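Local coordinates for putative N-acetyl-gamma-glutamyl-phosphate reductase (Arabidopsis thaliana, PDB 1XYG), which probably catalyses the NADPH-dependent reduction of N-acetyl-gamma-glutamyl phosphate to N-acetylglutamate semialdehyde in arginine biosynthesis, at residues Phe87-His92 with Val109-Asp114; Lys138-Gly143 with Leu157-Gly162; Ala190-Ser195 with Arg253-Thr258; Thr220-Val225 with Val242-His247. One frame throughout, in Å; residues are numbered along the deposited sequence.

How the contacts relate
Contacts 1 and 2 sit in the parallel sheet of the NAD(P)-binding domain, their centres about 10 Å apart, and meet where strand 107-110 runs beside strand 157-159. Contacts 3 and 4 belong to the mixed sheet of the dimerisation domain, centres about 13 Å apart, with strand 187-193 lying between strands 243-249 and 255-262. Along the chain contact 1 closes before contact 2 opens; contact 3 opens next and encloses contact 4. The two pairs stand 20 to 23 Å apart, centre to centre, yet G162, H224 and M255 from contacts 2, 4 and 3 all approach C163, the active-site cysteine inferred by similarity, consistent with a site at the junction of the two domains.

Contact 1. Residues Phe87-His92 with Val109-Asp114; sequences FCCLPH and VDLSAD
C88 makes both backbone hydrogen bonds that cross here: its N donates to V109 O at 3.0 Å, and its O accepts from L111 N at 2.8 Å. They keep the strands parallel, F87 beside V109 and C88 beside D110, to the point where both chains leave the sheet.

The apolar contacts gather on the face of F87 and V109. These two side chains run side by side, with F87 CD1 4.0 Å from V109 CB. L111 reaches the same ring with its CD1, which also lies 4.0 Å from C89 SG, and helix 329-343 packs on F87, V109 and L111.

Polar side chains organise the turn after D110. Its CG is anti to the backbone N (chi1 177°), which carries the carboxylate forward to S112: D110 OD2 takes S112 OG at 2.6 Å on its syn side, while S112 N meets D110 OD1 at 3.0 Å from above the carboxylate plane, an Asx turn. S112 OG in turn accepts from D114 N, an ST turn. An alanine in place of D110 would probably leave S112 N and OG without their carboxylate acceptors, and the hydroxyl held by the D114 N bond alone among the bonds described here.

A CH-pi contact lies farther out, A113 CB over one face of the poorly ordered H92 ring.

The two strands are joined through helix 95-100, a beta-alpha-beta unit of the Rossmann-type NAD(P)-binding domain.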
loop_
_atom_site.group_PDB
_atom_site.type_symbol
_atom_site.label_atom_id
_atom_site.label_comp_id
_atom_site.label_asym_id
_atom_site.label_seq_id
_atom_site.Cartn_x
_atom_site.Cartn_y
_atom_site.Cartn_z
ATOM N N PHE A 87 11.652 -17.443 -25.653
ATOM C CA PHE A 87 10.762 -17.377 -24.499
ATOM C C PHE A 87 9.489 -16.767 -25.067
ATOM O O PHE A 87 9.529 -15.702 -25.687
ATOM C CB PHE A 87 11.309 -16.443 -23.412
ATOM C CG PHE A 87 12.361 -17.065 -22.532
ATOM C CD1 PHE A 87 12.044 -18.127 -21.688
ATOM C CD2 PHE A 87 13.662 -16.571 -22.526
ATOM C CE1 PHE A 87 13.008 -18.688 -20.843
ATOM C CE2 PHE A 87 14.640 -17.123 -21.686
ATOM C CZ PHE A 87 14.310 -18.185 -20.841
ATOM N N CYS A 88 8.361 -17.429 -24.874
ATOM C CA CYS A 88 7.117 -16.885 -25.389
ATOM C C CYS A 88 6.211 -16.376 -24.273
ATOM O O CYS A 88 5.808 -17.132 -23.386
ATOM C CB CYS A 88 6.379 -17.933 -26.223
ATOM S SG CYS A 88 4.794 -17.326 -26.831
ATOM N N CYS A 89 5.892 -15.086 -24.323
ATOM C CA CYS A 89 5.030 -14.473 -23.318
ATOM C C CYS A 89 3.769 -13.870 -23.931
ATOM O O CYS A 89 3.328 -12.808 -23.507
ATOM C CB CYS A 89 5.795 -13.385 -22.555
ATOM S SG CYS A 89 7.245 -13.963 -21.628
ATOM N N LEU A 90 3.193 -14.534 -24.927
ATOM C CA LEU A 90 1.978 -14.040 -25.574
ATOM C C LEU A 90 0.756 -14.542 -24.795
ATOM O O LEU A 90 0.884 -15.375 -23.892
ATOM C CB LEU A 90 1.932 -14.526 -27.027
ATOM C CG LEU A 90 3.086 -13.959 -27.861
ATOM C CD1 LEU A 90 3.113 -14.591 -29.242
ATOM C CD2 LEU A 90 2.920 -12.449 -27.952
ATOM N N PRO A 91 -0.437 -14.010 -25.101
ATOM C CA PRO A 91 -1.629 -14.466 -24.380
ATOM C C PRO A 91 -2.093 -15.848 -24.831
ATOM O O PRO A 91 -1.630 -16.372 -25.851
ATOM C CB PRO A 91 -2.659 -13.388 -24.697
ATOM C CG PRO A 91 -1.806 -12.165 -24.920
ATOM C CD PRO A 91 -0.694 -12.713 -25.752
ATOM N N HIS A 92 -3.016 -16.415 -24.060
ATOM C CA HIS A 92 -3.580 -17.728 -24.320
ATOM C C HIS A 92 -4.475 -17.693 -25.564
ATOM O O HIS A 92 -5.436 -16.937 -25.614
ATOM C CB HIS A 92 -4.392 -18.176 -23.092
ATOM C CG HIS A 92 -3.736 -17.843 -21.779
ATOM N ND1 HIS A 92 -2.398 -18.067 -21.541
ATOM C CD2 HIS A 92 -4.228 -17.283 -20.646
ATOM C CE1 HIS A 92 -2.089 -17.657 -20.322
ATOM N NE2 HIS A 92 -3.180 -17.177 -19.758
ATOM N N VAL A 109 10.430 -22.205 -24.745
ATOM C CA VAL A 109 9.772 -22.247 -23.454
ATOM C C VAL A 109 8.593 -21.293 -23.547
ATOM O O VAL A 109 8.758 -20.072 -23.600
ATOM C CB VAL A 109 10.699 -21.826 -22.290
ATOM C CG1 VAL A 109 9.864 -21.641 -21.012
ATOM C CG2 VAL A 109 11.748 -22.921 -22.045
ATOM N N ASP A 110 7.399 -21.867 -23.603
ATOM C CA ASP A 110 6.184 -21.074 -23.696
ATOM C C ASP A 110 5.642 -20.789 -22.306
ATOM O O ASP A 110 5.348 -21.713 -21.552
ATOM C CB ASP A 110 5.122 -21.812 -24.515
ATOM C CG ASP A 110 3.798 -21.055 -24.569
ATOM O OD1 ASP A 110 3.831 -19.810 -24.591
ATOM O OD2 ASP A 110 2.728 -21.700 -24.601
ATOM N N LEU A 111 5.520 -19.510 -21.967
ATOM C CA LEU A 111 5.002 -19.133 -20.660
ATOM C C LEU A 111 3.478 -19.078 -20.626
ATOM O O LEU A 111 2.888 -18.952 -19.550
ATOM C CB LEU A 111 5.568 -17.784 -20.213
ATOM C CG LEU A 111 6.991 -17.849 -19.664
ATOM C CD1 LEU A 111 7.988 -17.779 -20.812
ATOM C CD2 LEU A 111 7.206 -16.705 -18.689
ATOM N N SER A 112 2.844 -19.179 -21.795
ATOM C CA SER A 112 1.382 -19.142 -21.858
ATOM C C SER A 112 0.850 -20.480 -21.356
ATOM O O SER A 112 1.618 -21.377 -21.020
ATOM C CB SER A 112 0.892 -18.923 -23.290
ATOM O OG SER A 112 0.722 -20.165 -23.954
ATOM N N ALA A 113 -0.466 -20.618 -21.316
ATOM C CA ALA A 113 -1.085 -21.848 -20.846
ATOM C C ALA A 113 -1.500 -22.782 -21.983
ATOM O O ALA A 113 -1.890 -23.927 -21.743
ATOM C CB ALA A 113 -2.293 -21.506 -19.999
ATOM N N ASP A 114 -1.396 -22.300 -23.219
ATOM C CA ASP A 114 -1.816 -23.057 -24.398
ATOM C C ASP A 114 -1.249 -24.456 -24.629
ATOM O O ASP A 114 -1.823 -25.224 -25.402
ATOM C CB ASP A 114 -1.572 -22.235 -25.671
ATOM C CG ASP A 114 -2.699 -21.287 -25.999
ATOM O OD1 ASP A 114 -3.739 -21.305 -25.307
ATOM O OD2 ASP A 114 -2.538 -20.520 -26.973
#

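Contact 2. Residues Lys138-Gly143 with Leu157-Gly162; sequences KEVVYG and LVANPG
Y142 holds CG anti to its backbone N (chi1 -169°), which sends the ring along the neighbouring chain to P161. V140 likewise sets CG1 anti to its N (chi1 178°), and its two methyls diverge: CG1 rests 3.6 Å from A159 CB, while CG2 presses on L157 CD2 at 3.4 Å, tighter than ordinary van der Waals contact. At the other end, P161 CG stands over one face of the Y142 ring, offset toward the rim, and P161 CB comes 3.3 Å from Y142 CZ. The phenol oxygen itself is bound beyond the two segments, by E227 and Q169, and E227 also takes the N of G162, the N-cap of the helix that begins with C163.

The backbones run parallel, V141 paired with V158 and Y142 with A159. V141 N donates to L157 O at 3.3 Å, A159 N to V141 O at 3.0 Å, and G143 N to A159 O at 2.8 Å, this last donor standing above the carbonyl plane. With helix 145-153 the strands complete a beta-alpha-beta unit, and strand 141-142 is the outermost of the parallel sheet on this side within the chain.

G143 sits in a narrow place: V158 CG1 lies 3.6 Å from G143 CA, so a CB on this residue would clash with that methyl; P161 CD packs against the glycine carbonyl carbon. Beside E139, a water donates to E139 O and E139 OE2 and accepts from L157 N at 3.0 Å.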
loop_
_atom_site.group_PDB
_atom_site.type_symbol
_atom_site.label_atom_id
_atom_site.label_comp_id
_atom_site.label_asym_id
_atom_site.label_seq_id
_atom_site.Cartn_x
_atom_site.Cartn_y
_atom_site.Cartn_z
ATOM N N LYS A 138 1.787 -33.322 -28.206
ATOM C CA LYS A 138 2.286 -34.547 -27.602
ATOM C C LYS A 138 3.776 -34.624 -27.336
ATOM O O LYS A 138 4.240 -35.563 -26.688
ATOM C CB LYS A 138 1.849 -35.789 -28.382
ATOM C CG LYS A 138 1.498 -35.662 -29.834
ATOM C CD LYS A 138 0.626 -36.878 -30.137
ATOM C CE LYS A 138 0.469 -37.214 -31.596
ATOM N NZ LYS A 138 -0.677 -38.154 -31.746
ATOM N N GLU A 139 4.535 -33.648 -27.814
ATOM C CA GLU A 139 5.967 -33.668 -27.557
ATOM C C GLU A 139 6.329 -32.610 -26.510
ATOM O O GLU A 139 7.495 -32.437 -26.160
ATOM C CB GLU A 139 6.750 -33.439 -28.847
ATOM C CG GLU A 139 6.715 -32.039 -29.390
ATOM C CD GLU A 139 7.690 -31.873 -30.535
ATOM O OE1 GLU A 139 7.402 -32.373 -31.648
ATOM O OE2 GLU A 139 8.754 -31.256 -30.309
ATOM N N VAL A 140 5.310 -31.926 -25.999
ATOM C CA VAL A 140 5.496 -30.887 -24.993
ATOM C C VAL A 140 5.698 -31.455 -23.594
ATOM O O VAL A 140 5.022 -32.402 -23.195
ATOM C CB VAL A 140 4.279 -29.937 -24.938
ATOM C CG1 VAL A 140 4.487 -28.888 -23.847
ATOM C CG2 VAL A 140 4.070 -29.276 -26.294
ATOM N N VAL A 141 6.633 -30.861 -22.853
ATOM C CA VAL A 141 6.918 -31.270 -21.479
ATOM C C VAL A 141 6.543 -30.146 -20.506
ATOM O O VAL A 141 6.915 -28.988 -20.710
ATOM C CB VAL A 141 8.418 -31.607 -21.283
ATOM C CG1 VAL A 141 8.707 -31.883 -19.802
ATOM C CG2 VAL A 141 8.799 -32.817 -22.134
ATOM N N TYR A 142 5.802 -30.496 -19.455
ATOM C CA TYR A 142 5.372 -29.535 -18.437
ATOM C C TYR A 142 6.598 -29.057 -17.656
ATOM O O TYR A 142 7.321 -29.860 -17.063
ATOM C CB TYR A 142 4.372 -30.201 -17.491
ATOM C CG TYR A 142 3.645 -29.257 -16.556
ATOM C CD1 TYR A 142 2.836 -28.232 -17.055
ATOM C CD2 TYR A 142 3.737 -29.409 -15.173
ATOM C CE1 TYR A 142 2.130 -27.387 -16.194
ATOM C CE2 TYR A 142 3.036 -28.568 -14.301
ATOM C CZ TYR A 142 2.234 -27.564 -14.820
ATOM O OH TYR A 142 1.515 -26.755 -13.968
ATOM N N GLY A 143 6.815 -27.746 -17.648
ATOM C CA GLY A 143 7.984 -27.184 -16.987
ATOM C C GLY A 143 8.083 -27.017 -15.474
ATOM O O GLY A 143 8.666 -26.037 -15.015
ATOM N N LEU A 157 10.264 -28.217 -26.762
ATOM C CA LEU A 157 9.198 -27.287 -26.422
ATOM C C LEU A 157 8.685 -27.574 -25.014
ATOM O O LEU A 157 8.177 -28.666 -24.725
ATOM C CB LEU A 157 8.044 -27.405 -27.421
ATOM C CG LEU A 157 6.812 -26.535 -27.129
ATOM C CD1 LEU A 157 7.180 -25.052 -27.234
ATOM C CD2 LEU A 157 5.694 -26.878 -28.105
ATOM N N VAL A 158 8.828 -26.589 -24.136
ATOM C CA VAL A 158 8.381 -26.739 -22.763
ATOM C C VAL A 158 7.262 -25.765 -22.435
ATOM O O VAL A 158 7.333 -24.583 -22.774
ATOM C CB VAL A 158 9.544 -26.531 -21.760
ATOM C CG1 VAL A 158 8.994 -26.421 -20.330
ATOM C CG2 VAL A 158 10.513 -27.704 -21.840
ATOM N N ALA A 159 6.219 -26.280 -21.792
ATOM C CA ALA A 159 5.089 -25.455 -21.386
ATOM C C ALA A 159 5.374 -25.045 -19.949
ATOM O O ALA A 159 5.315 -25.877 -19.039
ATOM C CB ALA A 159 3.787 -26.260 -21.463
ATOM N N ASN A 160 5.714 -23.778 -19.747
ATOM C CA ASN A 160 6.012 -23.290 -18.407
ATOM C C ASN A 160 4.715 -23.246 -17.606
ATOM O O ASN A 160 3.724 -22.662 -18.049
ATOM C CB ASN A 160 6.646 -21.897 -18.473
ATOM C CG ASN A 160 7.520 -21.604 -17.263
ATOM O OD1 ASN A 160 8.409 -22.383 -16.927
ATOM N ND2 ASN A 160 7.270 -20.482 -16.605
ATOM N N PRO A 161 4.693 -23.891 -16.425
ATOM C CA PRO A 161 3.481 -23.899 -15.592
ATOM C C PRO A 161 2.962 -22.530 -15.164
ATOM O O PRO A 161 3.655 -21.521 -15.284
ATOM C CB PRO A 161 3.868 -24.781 -14.395
ATOM C CG PRO A 161 5.370 -24.916 -14.465
ATOM C CD PRO A 161 5.670 -24.879 -15.936
ATOM N N GLY A 162 1.719 -22.508 -14.690
ATOM C CA GLY A 162 1.133 -21.267 -14.231
ATOM C C GLY A 162 1.655 -21.015 -12.831
ATOM O O GLY A 162 2.274 -21.897 -12.237
HETATM O O HOH W 1 9.581 -31.055 -27.294
#

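Contact 3. Residues Ala190-Ser195 with Arg253-Thr258; sequences AKSGVS and RGMQST
K191 NZ and Q256 NE2 both donate to T258 OG1, the lysine across the strands at 2.8 Å and the glutamine from within its own strand at 3.0 Å. H247 NE2 of the second subunit is hydrogen-bonded to the same hydroxyl, and S216 OG of that subunit to Q256 NE2. K191 gets there by bending at chi2 (77°), then running extended past Q256 O. Its ammonium group also forms salt bridges with D189 of its own chain and D189 of the second subunit. A valine in place of T258 would probably cost K191 NZ and Q256 NE2 one acceptor each, leaving them the D189 carboxylates and S216 of the second subunit, and H247 of that subunit without this partner.

The strands are antiparallel. K191 and Q256 form the hydrogen-bonded pair, K191 N to Q256 O at 2.8 Å and Q256 N to K191 O at 3.0 Å; A190-S257 and S192-M255 are the non-hydrogen-bonded pairs beside it. G193 N adds a bond to G254 O at 2.8 Å.

On the face of A190, S192, M255 and S257, the M255 side chain is bent at chi3 (-81°), bringing its CE to 3.5 Å from S192 OG, and it touches C163, the putative catalytic cysteine. S192 OG itself donates to G193 O.

One face of this strand pair therefore borders the probable active site, while the other buries a lysine between two aspartates of different subunits, a setting likely to favour its charged form and to tie the subunits together.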
loop_
_atom_site.group_PDB
_atom_site.type_symbol
_atom_site.label_atom_id
_atom_site.label_comp_id
_atom_site.label_asym_id
_atom_site.label_seq_id
_atom_site.Cartn_x
_atom_site.Cartn_y
_atom_site.Cartn_z
ATOM N N ALA A 190 -6.060 -19.827 -2.274
ATOM C CA ALA A 190 -4.878 -19.096 -2.722
ATOM C C ALA A 190 -5.014 -17.576 -2.808
ATOM O O ALA A 190 -6.103 -17.023 -2.988
ATOM C CB ALA A 190 -4.411 -19.654 -4.074
ATOM N N LYS A 191 -3.872 -16.913 -2.692
ATOM C CA LYS A 191 -3.796 -15.465 -2.717
ATOM C C LYS A 191 -2.679 -15.036 -3.656
ATOM O O LYS A 191 -1.632 -15.681 -3.730
ATOM C CB LYS A 191 -3.502 -14.938 -1.315
ATOM C CG LYS A 191 -4.507 -15.344 -0.241
ATOM C CD LYS A 191 -4.341 -16.787 0.227
ATOM C CE LYS A 191 -5.251 -17.048 1.424
ATOM N NZ LYS A 191 -5.139 -18.415 1.998
ATOM N N SER A 192 -2.896 -13.939 -4.366
ATOM C CA SER A 192 -1.890 -13.451 -5.295
ATOM C C SER A 192 -1.850 -11.939 -5.416
ATOM O O SER A 192 -2.871 -11.265 -5.293
ATOM C CB SER A 192 -2.122 -14.058 -6.688
ATOM O OG SER A 192 -1.307 -13.438 -7.678
ATOM N N GLY A 193 -0.649 -11.416 -5.649
ATOM C CA GLY A 193 -0.486 -9.992 -5.845
ATOM C C GLY A 193 -1.135 -9.672 -7.184
ATOM O O GLY A 193 -1.244 -10.546 -8.050
ATOM N N VAL A 194 -1.550 -8.426 -7.370
ATOM C CA VAL A 194 -2.223 -8.034 -8.599
ATOM C C VAL A 194 -1.356 -8.031 -9.868
ATOM O O VAL A 194 -1.882 -7.930 -10.980
ATOM C CB VAL A 194 -2.906 -6.659 -8.404
ATOM C CG1 VAL A 194 -1.856 -5.595 -8.186
ATOM C CG2 VAL A 194 -3.795 -6.325 -9.596
ATOM N N SER A 195 -0.037 -8.164 -9.721
ATOM C CA SER A 195 0.838 -8.176 -10.897
ATOM C C SER A 195 0.487 -9.361 -11.798
ATOM O O SER A 195 0.744 -9.338 -13.001
ATOM C CB SER A 195 2.314 -8.256 -10.482
ATOM O OG SER A 195 2.615 -9.475 -9.832
ATOM N N ARG A 253 3.714 -8.072 -5.946
ATOM C CA ARG A 253 4.232 -9.431 -6.065
ATOM C C ARG A 253 3.887 -10.299 -4.866
ATOM O O ARG A 253 3.582 -9.792 -3.790
ATOM C CB ARG A 253 5.758 -9.409 -6.200
ATOM C CG ARG A 253 6.309 -8.614 -7.366
ATOM C CD ARG A 253 7.840 -8.597 -7.327
ATOM N NE ARG A 253 8.378 -7.964 -8.523
ATOM C CZ ARG A 253 9.092 -8.600 -9.447
ATOM N NH1 ARG A 253 9.369 -9.889 -9.304
ATOM N NH2 ARG A 253 9.491 -7.950 -10.536
ATOM N N GLY A 254 3.954 -11.614 -5.058
ATOM C CA GLY A 254 3.674 -12.521 -3.966
ATOM C C GLY A 254 2.494 -13.436 -4.184
ATOM O O GLY A 254 1.459 -13.045 -4.732
ATOM N N MET A 255 2.647 -14.669 -3.732
ATOM C CA MET A 255 1.587 -15.643 -3.870
ATOM C C MET A 255 1.683 -16.691 -2.776
ATOM O O MET A 255 2.774 -17.136 -2.408
ATOM C CB MET A 255 1.665 -16.319 -5.242
ATOM C CG MET A 255 0.622 -17.401 -5.464
ATOM S SD MET A 255 0.730 -18.068 -7.128
ATOM C CE MET A 255 -0.192 -16.786 -8.045
ATOM N N GLN A 256 0.527 -17.071 -2.254
ATOM C CA GLN A 256 0.459 -18.094 -1.227
ATOM C C GLN A 256 -0.741 -18.984 -1.439
ATOM O O GLN A 256 -1.827 -18.519 -1.767
ATOM C CB GLN A 256 0.343 -17.494 0.181
ATOM C CG GLN A 256 0.086 -18.570 1.250
ATOM C CD GLN A 256 0.095 -18.033 2.675
ATOM O OE1 GLN A 256 0.840 -17.104 2.999
ATOM N NE2 GLN A 256 -0.721 -18.632 3.538
ATOM N N SER A 257 -0.531 -20.277 -1.276
ATOM C CA SER A 257 -1.624 -21.221 -1.355
ATOM C C SER A 257 -1.676 -21.829 0.030
ATOM O O SER A 257 -0.660 -22.280 0.551
ATOM C CB SER A 257 -1.364 -22.325 -2.382
ATOM O OG SER A 257 -1.678 -21.888 -3.689
ATOM N N THR A 258 -2.846 -21.775 0.648
ATOM C CA THR A 258 -3.039 -22.390 1.950
ATOM C C THR A 258 -3.821 -23.646 1.554
ATOM O O THR A 258 -4.971 -23.563 1.118
ATOM C CB THR A 258 -3.876 -21.510 2.877
ATOM O OG1 THR A 258 -3.257 -20.226 3.006
ATOM C CG2 THR A 258 -3.988 -22.160 4.250
#

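Contact 4. Residues Thr220-Val225 with Val242-His247; sequences TRHRHV and VSFTPH
F244 turns the edge of its ring toward the face of the H222 ring, an offset edge-to-face pair with planes at 77° and centroids 5.7 Å apart. F244 belongs to strand 243-249 of the mixed sheet in the dimerisation domain, and H222 comes just before the turn into helix 224-236, so the pair seats the start of that helix against the sheet. H222 CG is anti to its backbone N (chi1 179°), which carries the imidazole across to the strand; F244 CE2 is 3.9 Å from H222 ND1. P246, two residues along, joins from the strand: its CG lies 4.0 Å from H222 CD2, and its CD stands over one face of the F244 ring.

The V225 and F244 side chains pass alongside each other, running opposite ways, with V225 CG2 4.1 Å from F244 CD2. H224 adds its CB to F244 CE2, but its ring leads off toward C163. The F244 ring also packs on A190 of the adjacent strand and edge-to-face with Y164 of helix 163-177.

One water links the backbones, accepting from T220 N and donating to F244 O. A capping bond fixes the histidine: H222 ND1 accepts from H224 N at 2.9 Å, the donor 23° out of the imidazole plane.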
loop_
_atom_site.group_PDB
_atom_site.type_symbol
_atom_site.label_atom_id
_atom_site.label_comp_id
_atom_site.label_asym_id
_atom_site.label_seq_id
_atom_site.Cartn_x
_atom_site.Cartn_y
_atom_site.Cartn_z
ATOM N N THR A 220 -15.163 -21.287 -8.101
ATOM C CA THR A 220 -15.700 -22.504 -8.720
ATOM C C THR A 220 -14.920 -22.954 -9.946
ATOM O O THR A 220 -14.453 -24.088 -10.009
ATOM C CB THR A 220 -17.174 -22.343 -9.160
ATOM O OG1 THR A 220 -17.942 -21.785 -8.095
ATOM C CG2 THR A 220 -17.756 -23.705 -9.532
ATOM N N ARG A 221 -14.799 -22.066 -10.925
ATOM C CA ARG A 221 -14.083 -22.384 -12.150
ATOM C C ARG A 221 -13.040 -21.332 -12.474
ATOM O O ARG A 221 -13.353 -20.156 -12.651
ATOM C CB ARG A 221 -15.048 -22.484 -13.334
ATOM C CG ARG A 221 -16.101 -23.564 -13.221
ATOM C CD ARG A 221 -17.064 -23.508 -14.410
ATOM N NE ARG A 221 -16.426 -23.856 -15.681
ATOM C CZ ARG A 221 -16.124 -25.097 -16.063
ATOM N NH1 ARG A 221 -15.541 -25.303 -17.237
ATOM N NH2 ARG A 221 -16.410 -26.132 -15.279
ATOM N N HIS A 222 -11.795 -21.767 -12.534
ATOM C CA HIS A 222 -10.686 -20.900 -12.883
ATOM C C HIS A 222 -9.812 -21.751 -13.786
ATOM O O HIS A 222 -9.640 -22.942 -13.535
ATOM C CB HIS A 222 -9.901 -20.457 -11.658
ATOM C CG HIS A 222 -8.745 -19.581 -12.004
ATOM N ND1 HIS A 222 -7.558 -20.080 -12.493
ATOM C CD2 HIS A 222 -8.628 -18.234 -12.027
ATOM C CE1 HIS A 222 -6.757 -19.077 -12.803
ATOM N NE2 HIS A 222 -7.381 -17.947 -12.531
ATOM N N ARG A 223 -9.274 -21.151 -14.838
ATOM C CA ARG A 223 -8.469 -21.892 -15.797
ATOM C C ARG A 223 -7.304 -22.721 -15.250
ATOM O O ARG A 223 -6.819 -23.630 -15.929
ATOM C CB ARG A 223 -7.985 -20.943 -16.895
ATOM C CG ARG A 223 -9.103 -20.547 -17.848
ATOM C CD ARG A 223 -8.661 -19.496 -18.836
ATOM N NE ARG A 223 -9.637 -19.316 -19.905
ATOM C CZ ARG A 223 -9.508 -18.429 -20.888
ATOM N NH1 ARG A 223 -10.442 -18.332 -21.826
ATOM N NH2 ARG A 223 -8.445 -17.632 -20.930
ATOM N N HIS A 224 -6.858 -22.431 -14.031
ATOM C CA HIS A 224 -5.762 -23.202 -13.459
ATOM C C HIS A 224 -6.241 -24.539 -12.909
ATOM O O HIS A 224 -5.440 -25.448 -12.698
ATOM C CB HIS A 224 -5.066 -22.408 -12.353
ATOM C CG HIS A 224 -4.142 -21.348 -12.863
ATOM N ND1 HIS A 224 -3.487 -20.466 -12.029
ATOM C CD2 HIS A 224 -3.757 -21.031 -14.124
ATOM C CE1 HIS A 224 -2.740 -19.652 -12.754
ATOM N NE2 HIS A 224 -2.885 -19.974 -14.027
ATOM N N VAL A 225 -7.549 -24.668 -12.696
ATOM C CA VAL A 225 -8.105 -25.906 -12.159
ATOM C C VAL A 225 -7.671 -27.155 -12.931
ATOM O O VAL A 225 -7.087 -28.072 -12.350
ATOM C CB VAL A 225 -9.659 -25.855 -12.094
ATOM C CG1 VAL A 225 -10.219 -27.230 -11.749
ATOM C CG2 VAL A 225 -10.102 -24.860 -11.034
ATOM N N VAL A 242 -10.295 -31.099 -7.183
ATOM C CA VAL A 242 -9.980 -30.206 -6.080
ATOM C C VAL A 242 -10.902 -29.000 -6.033
ATOM O O VAL A 242 -11.706 -28.772 -6.939
ATOM C CB VAL A 242 -8.527 -29.682 -6.190
ATOM C CG1 VAL A 242 -7.553 -30.850 -6.324
ATOM C CG2 VAL A 242 -8.411 -28.753 -7.388
ATOM N N SER A 243 -10.778 -28.243 -4.949
ATOM C CA SER A 243 -11.524 -27.011 -4.753
ATOM C C SER A 243 -10.399 -25.987 -4.740
ATOM O O SER A 243 -9.470 -26.100 -3.940
ATOM C CB SER A 243 -12.251 -27.028 -3.406
ATOM O OG SER A 243 -12.952 -25.816 -3.187
ATOM N N PHE A 244 -10.466 -25.004 -5.631
ATOM C CA PHE A 244 -9.421 -23.986 -5.737
ATOM C C PHE A 244 -10.031 -22.597 -5.833
ATOM O O PHE A 244 -10.750 -22.301 -6.785
ATOM C CB PHE A 244 -8.565 -24.280 -6.973
ATOM C CG PHE A 244 -7.636 -23.167 -7.364
ATOM C CD1 PHE A 244 -6.553 -22.824 -6.559
ATOM C CD2 PHE A 244 -7.844 -22.459 -8.545
ATOM C CE1 PHE A 244 -5.689 -21.792 -6.925
ATOM C CE2 PHE A 244 -6.986 -21.423 -8.922
ATOM C CZ PHE A 244 -5.909 -21.090 -8.109
ATOM N N THR A 245 -9.751 -21.746 -4.848
ATOM C CA THR A 245 -10.301 -20.395 -4.852
ATOM C C THR A 245 -9.235 -19.308 -4.754
ATOM O O THR A 245 -8.597 -19.144 -3.722
ATOM C CB THR A 245 -11.307 -20.178 -3.691
ATOM O OG1 THR A 245 -12.269 -21.241 -3.671
ATOM C CG2 THR A 245 -12.034 -18.863 -3.873
ATOM N N PRO A 246 -9.029 -18.560 -5.845
ATOM C CA PRO A 246 -8.047 -17.469 -5.910
ATOM C C PRO A 246 -8.560 -16.247 -5.154
ATOM O O PRO A 246 -9.769 -16.074 -4.988
ATOM C CB PRO A 246 -7.942 -17.176 -7.409
ATOM C CG PRO A 246 -8.321 -18.467 -8.047
ATOM C CD PRO A 246 -9.476 -18.933 -7.198
ATOM N N HIS A 247 -7.637 -15.402 -4.708
ATOM C CA HIS A 247 -7.976 -14.175 -3.990
ATOM C C HIS A 247 -6.974 -13.123 -4.444
ATOM O O HIS A 247 -5.781 -13.407 -4.555
ATOM C CB HIS A 247 -7.886 -14.378 -2.467
ATOM C CG HIS A 247 -8.899 -15.344 -1.922
ATOM N ND1 HIS A 247 -8.760 -16.713 -2.026
ATOM C CD2 HIS A 247 -10.080 -15.135 -1.289
ATOM C CE1 HIS A 247 -9.809 -17.303 -1.484
ATOM N NE2 HIS A 247 -10.624 -16.370 -1.029
HETATM O O HOH W 2 -13.372 -22.199 -6.199
HETATM O O HOH W 3 -12.194 -25.131 -7.910
#